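Cg6181-pa, isoform A (Drosophila melanogaster, PDB 2VXG) seems to take part in mRNA decapping during mRNA degradation and is required for silencing a subset of endogenous microRNA targets. Local coordinates at residues Leu29-Val32 with Glu33-Leu36; Asn123-Leu126 with Leu127-Ala130. All blocks are in the same frame, centred on the assembly; numbering follows the deposited sequence.

Interaction 1: Leu29-Val32 with Glu33-Leu36; sequences LGLV and EFTL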
ATOM      1  N   LEU A  29       0.688  -3.428  10.929  1.00 18.91           N
ATOM      2  CA  LEU A  29      -0.276  -3.075   9.883  1.00 18.86           C
ATOM      3  C   LEU A  29      -1.414  -2.244  10.436  1.00 18.22           C
ATOM      4  O   LEU A  29      -1.965  -1.435   9.720  1.00 19.52           O
ATOM      5  CB  LEU A  29      -0.782  -4.320   9.148  1.00 19.32           C
ATOM      6  CG  LEU A  29      -1.649  -4.094   7.889  1.00 19.42           C
ATOM      7  CD1 LEU A  29      -1.039  -3.116   6.803  1.00 17.98           C
ATOM      8  CD2 LEU A  29      -2.047  -5.425   7.272  1.00 19.47           C
ATOM      9  N   GLY A  30      -1.742  -2.404  11.711  1.00 17.90           N
ATOM     10  CA  GLY A  30      -2.738  -1.550  12.371  1.00 17.23           C
ATOM     11  C   GLY A  30      -2.327  -0.070  12.422  1.00 16.85           C
ATOM     12  O   GLY A  30      -3.163   0.844  12.263  1.00 17.21           O
ATOM     13  N   LEU A  31      -1.044   0.183  12.642  1.00 15.57           N
ATOM     14  CA  LEU A  31      -0.544   1.559  12.640  1.00 15.71           C
ATOM     15  C   LEU A  31      -0.528   2.168  11.226  1.00 14.58           C
ATOM     16  O   LEU A  31      -0.832   3.347  11.050  1.00 15.58           O
ATOM     17  CB  LEU A  31       0.853   1.595  13.240  1.00 15.52           C
ATOM     18  CG  LEU A  31       1.433   2.996  13.419  1.00 15.26           C
ATOM     19  CD1 LEU A  31       0.562   3.822  14.459  1.00 16.79           C
ATOM     20  CD2 LEU A  31       2.903   2.785  13.894  1.00 16.28           C
ATOM     21  N   VAL A  32      -0.192   1.346  10.245  1.00 15.37           N
ATOM     22  CA  VAL A  32      -0.303   1.710   8.852  1.00 16.33           C
ATOM     23  C   VAL A  32      -1.744   2.114   8.526  1.00 17.27           C
ATOM     24  O   VAL A  32      -1.949   3.174   7.907  1.00 17.63           O
ATOM     25  CB  VAL A  32       0.198   0.586   7.905  1.00 16.12           C
ATOM     26  CG1 VAL A  32      -0.034   0.989   6.420  1.00 15.52           C
ATOM     27  CG2 VAL A  32       1.694   0.292   8.161  1.00 16.00           C
ATOM     28  N   GLU A  33      -2.719   1.280   8.918  1.00 18.95           N
ATOM     29  CA  GLU A  33      -4.147   1.619   8.708  1.00 20.05           C
ATOM     30  C   GLU A  33      -4.577   2.906   9.376  1.00 19.43           C
ATOM     31  O   GLU A  33      -5.194   3.741   8.726  1.00 18.90           O
ATOM     32  CB  GLU A  33      -5.061   0.484   9.097  1.00 20.34           C
ATOM     33  CG  GLU A  33      -4.889  -0.698   8.236  1.00 22.72           C
ATOM     34  CD  GLU A  33      -5.817  -1.849   8.620  1.00 25.35           C
ATOM     35  OE1 GLU A  33      -7.034  -1.573   8.797  1.00 26.20           O
ATOM     36  OE2 GLU A  33      -5.314  -3.018   8.734  1.00 30.56           O
ATOM     37  N   PHE A  34      -4.185   3.103  10.640  1.00 19.38           N
ATOM     38  CA  PHE A  34      -4.338   4.398  11.354  1.00 18.94           C
ATOM     39  C   PHE A  34      -3.767   5.552  10.524  1.00 18.51           C
ATOM     40  O   PHE A  34      -4.402   6.606  10.356  1.00 18.30           O
ATOM     41  CB  PHE A  34      -3.618   4.304  12.738  1.00 18.58           C
ATOM     42  CG  PHE A  34      -3.417   5.653  13.461  1.00 17.90           C
ATOM     43  CD1 PHE A  34      -4.392   6.147  14.325  1.00 19.80           C
ATOM     44  CD2 PHE A  34      -2.240   6.364  13.298  1.00 16.53           C
ATOM     45  CE1 PHE A  34      -4.217   7.343  14.999  1.00 18.17           C
ATOM     46  CE2 PHE A  34      -2.041   7.541  13.951  1.00 17.65           C
ATOM     47  CZ  PHE A  34      -3.026   8.047  14.815  1.00 18.16           C
ATOM     48  N   THR A  35      -2.557   5.359  10.011  1.00 18.16           N
ATOM     49  CA  THR A  35      -1.911   6.375   9.186  1.00 19.01           C
ATOM     50  C   THR A  35      -2.776   6.654   7.947  1.00 19.41           C
ATOM     51  O   THR A  35      -3.037   7.810   7.656  1.00 19.39           O
ATOM     52  CB  THR A  35      -0.472   5.964   8.794  1.00 18.35           C
ATOM     53  OG1 THR A  35       0.230   5.588   9.980  1.00 17.84           O
ATOM     54  CG2 THR A  35       0.286   7.073   8.072  1.00 18.37           C
ATOM     55  N   LEU A  36      -3.227   5.605   7.248  1.00 21.37           N
ATOM     56  CA  LEU A  36      -4.022   5.777   5.991  1.00 21.83           C
ATOM     57  C   LEU A  36      -5.338   6.494   6.287  1.00 22.99           C
ATOM     58  O   LEU A  36      -5.745   7.394   5.569  1.00 20.62           O
ATOM     59  CB  LEU A  36      -4.317   4.445   5.321  1.00 21.92           C
ATOM     60  CG  LEU A  36      -3.163   3.580   4.814  1.00 21.50           C
ATOM     61  CD1 LEU A  36      -3.728   2.272   4.303  1.00 22.76           C
ATOM     62  CD2 LEU A  36      -2.380   4.259   3.760  1.00 24.45           C
TER
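E33 meets L29 one helical turn back, through both backbone and side chain. Its N-H is bonded to L29 O at 2.9 Å, with an N-H...O angle of 164°. CG stands beside its own backbone N (chi1 -65°), which turns the chain back along the preceding turn: CG lies 3.4 Å from L29 O, and OE2 passes the branch carbon L29 CG at an oblique angle, 3.9 Å away. That last approach is a van der Waals contact of a carboxylate oxygen with a carbon; the charge of OE2 is paired in a salt bridge with K75 of helix 73-85, whose side chain also touches L29.

F34 N bonds to G30 O at 3.0 Å. Its ring swings to the other side of the residue, CG lying opposite the backbone N (chi1 167°), and the ring atom CD2 meets the methyl L31 CD1 at 4.0 Å, an oblique approach to the ring. Beyond this pair, L31 packs on M3 and I7 of helix 2-13 and F34 on K8.

T35 grips L31 O twice. OG1 donates over 2.7 Å and the backbone N over 2.8 Å, and the two donors reach the oxygen from opposite faces of its carbonyl plane. The hydroxyl of this buried threonine is thus satisfied within its own helix, while the rest of the side chain packs against F20 and A23 of helix 16-25.

L36 N closes the series on V32 O, and V32 CG1 lies 4.4 Å from L36 CG, at the limit of contact. Consecutive i to i+4 backbone bonds, with a threonine hydroxyl bonded to the carbonyl four residues earlier, are characteristic of an alpha-helix; here it is helix 29-38, packed against helices 2-13, 16-25 and 73-85 in the all-helical C-terminal domain of Ge-1.

Interaction 2: Asn123-Leu126 with Leu127-Ala130; sequences NVRL and LMKA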
ATOM      1  N   ASN A 123     -12.395  -6.556  -7.250  1.00 20.03           N
ATOM      2  CA  ASN A 123     -11.409  -5.486  -7.229  1.00 20.38           C
ATOM      3  C   ASN A 123      -9.977  -6.044  -7.197  1.00 19.13           C
ATOM      4  O   ASN A 123      -9.104  -5.586  -7.925  1.00 18.70           O
ATOM      5  CB  ASN A 123     -11.660  -4.556  -6.032  1.00 20.69           C
ATOM      6  CG  ASN A 123     -13.048  -3.939  -6.063  1.00 25.02           C
ATOM      7  OD1 ASN A 123     -13.244  -2.868  -6.620  1.00 29.55           O
ATOM      8  ND2 ASN A 123     -14.042  -4.678  -5.539  1.00 32.37           N
ATOM      9  N   VAL A 124      -9.766  -7.074  -6.377  1.00 17.43           N
ATOM     10  CA  VAL A 124      -8.456  -7.722  -6.326  1.00 17.81           C
ATOM     11  C   VAL A 124      -8.198  -8.488  -7.640  1.00 16.68           C
ATOM     12  O   VAL A 124      -7.065  -8.466  -8.164  1.00 15.55           O
ATOM     13  CB  VAL A 124      -8.329  -8.620  -5.096  1.00 17.09           C
ATOM     14  CG1 VAL A 124      -7.086  -9.519  -5.156  1.00 14.45           C
ATOM     15  CG2 VAL A 124      -8.314  -7.771  -3.812  1.00 18.06           C
ATOM     16  N   ARG A 125      -9.228  -9.137  -8.199  1.00 16.19           N
ATOM     17  CA  ARG A 125      -9.042  -9.798  -9.477  1.00 17.41           C
ATOM     18  C   ARG A 125      -8.650  -8.796 -10.576  1.00 16.55           C
ATOM     19  O   ARG A 125      -7.776  -9.074 -11.384  1.00 16.32           O
ATOM     20  CB  ARG A 125     -10.273 -10.610  -9.879  1.00 18.03           C
ATOM     21  CG  ARG A 125     -10.550 -11.841  -8.977  1.00 18.57           C
ATOM     22  CD  ARG A 125     -11.884 -12.482  -9.438  1.00 22.26           C
ATOM     23  NE  ARG A 125     -11.695 -13.188 -10.697  1.00 26.41           N
ATOM     24  CZ  ARG A 125     -12.589 -13.282 -11.682  1.00 31.03           C
ATOM     25  NH1 ARG A 125     -13.787 -12.718 -11.587  1.00 31.27           N
ATOM     26  NH2 ARG A 125     -12.268 -13.945 -12.793  1.00 31.03           N
ATOM     27  N   LEU A 126      -9.242  -7.613 -10.542  1.00 15.38           N
ATOM     28  CA  LEU A 126      -8.891  -6.591 -11.498  1.00 16.02           C
ATOM     29  C   LEU A 126      -7.464  -6.109 -11.239  1.00 15.33           C
ATOM     30  O   LEU A 126      -6.713  -5.827 -12.181  1.00 16.81           O
ATOM     31  CB  LEU A 126      -9.841  -5.381 -11.363  1.00 16.44           C
ATOM     32  CG  LEU A 126      -9.526  -4.229 -12.322  1.00 15.90           C
ATOM     33  CD1 LEU A 126      -9.743  -4.689 -13.737  1.00 18.92           C
ATOM     34  CD2 LEU A 126     -10.400  -3.032 -11.975  1.00 18.54           C
ATOM     35  N   LEU A 127      -7.112  -5.937  -9.972  1.00 14.42           N
ATOM     36  CA  LEU A 127      -5.768  -5.558  -9.633  1.00 14.60           C
ATOM     37  C   LEU A 127      -4.719  -6.536 -10.182  1.00 15.35           C
ATOM     38  O   LEU A 127      -3.678  -6.079 -10.653  1.00 15.50           O
ATOM     39  CB  LEU A 127      -5.623  -5.281  -8.131  1.00 14.59           C
ATOM     40  CG  LEU A 127      -4.258  -4.776  -7.600  1.00 13.66           C
ATOM     41  CD1 LEU A 127      -4.012  -3.272  -7.732  1.00 15.96           C
ATOM     42  CD2 LEU A 127      -4.069  -5.187  -6.114  1.00 14.65           C
ATOM     43  N   MET A 128      -5.001  -7.847 -10.122  1.00 15.90           N
ATOM     44  CA  MET A 128      -4.123  -8.900 -10.615  1.00 17.08           C
ATOM     45  C   MET A 128      -3.907  -8.791 -12.140  1.00 17.44           C
ATOM     46  O   MET A 128      -2.787  -8.940 -12.632  1.00 16.87           O
ATOM     47  CB  MET A 128      -4.692 -10.265 -10.218  1.00 17.15           C
ATOM     48  CG  MET A 128      -4.645 -10.548  -8.727  1.00 18.48           C
ATOM     49  SD  MET A 128      -5.602 -11.974  -8.214  1.00 19.77           S
ATOM     50  CE  MET A 128      -7.063 -11.282  -7.469  1.00 24.40           C
ATOM     51  N   LYS A 129      -4.949  -8.412 -12.874  1.00 18.39           N
ATOM     52  CA  LYS A 129      -4.778  -8.055 -14.322  1.00 18.80           C
ATOM     53  C   LYS A 129      -3.890  -6.827 -14.563  1.00 19.25           C
ATOM     54  O   LYS A 129      -3.040  -6.813 -15.469  1.00 20.41           O
ATOM     55  CB  LYS A 129      -6.116  -7.792 -15.000  1.00 19.67           C
ATOM     56  CG  LYS A 129      -6.978  -8.967 -15.173  1.00 20.27           C
ATOM     57  CD  LYS A 129      -6.468  -9.970 -16.215  1.00 23.56           C
ATOM     58  CE  LYS A 129      -7.191 -11.305 -16.035  1.00 23.13           C
ATOM     59  NZ  LYS A 129      -6.979 -12.231 -17.170  1.00 21.20           N
ATOM     60  N   ALA A 130      -4.096  -5.786 -13.771  1.00 18.43           N
ATOM     61  CA  ALA A 130      -3.302  -4.579 -13.880  1.00 19.44           C
ATOM     62  C   ALA A 130      -1.832  -4.863 -13.607  1.00 20.18           C
ATOM     63  O   ALA A 130      -0.965  -4.287 -14.259  1.00 19.18           O
ATOM     64  CB  ALA A 130      -3.790  -3.538 -12.900  1.00 18.80           C
TER
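M128 and V124 are joined by a local i to i+4 backbone bond within helix 121-134, the last helix of the domain, and the pair lies on the side of that helix turned to helix 91-114. Segments 123-126 and 127-130 are successive turns of this one helix, and the backbone evidence is four successive bonds of alpha-helical spacing. L127 N reaches N123 O at 2.9 Å and M128 N reaches V124 O at 2.9 Å; A130 N to L126 O is slightly longer, at 3.1 Å. The bond from K129 N to R125 O is the longest of the four, 3.3 Å, although its N-H...O angle of 159° is much like the others.

Among the side chains, M128 does most of the reaching. CG is placed beside the backbone N (chi1 -69°), and the chain then runs back along the helix, bringing CG to 3.2 Å from V124 O and SD to 3.8 Å from the same oxygen. The modelled position of the terminal methyl CE is doubtful, because it falls too near V124 CG1, so the closeness of that methyl carries no weight. V124 and M128 both touch C108 of helix 91-114, V124 also touching F111 and M128 also I112.

L127 leaves the helix on another side, CB lying 3.5 Å from V124 O, and its side chain packs on Q76, N80 and L83 of helix 73-85. R125, L126 and K129 belong to the exposed side. Buried V124, L127 and M128 set against exposed neighbours give the pattern of a helix with one buried and one exposed side, as in amphipathic helices, here laid by its buried side on two other helices of the bundle.

Interactions 1 and 2 are separate local contacts in two helices, 29-38 and 121-134, on opposite sides of the chain's centre. Their centres are 23 Å apart and their nearest atoms about 13 Å, so neither touches the other. Helix 73-85 is the element they share: K75, L74 and Y78 meet residues of 29-36, whereas Q76, N80 and L83 meet residues of 123-130. It therefore stands between the two as a common packing partner. Interaction 1 otherwise faces the N-terminal helices 2-13 and 16-25, and interaction 2 the long helix 91-114, which also carries T102 and Y105, phosphorylation sites that are unmodified here.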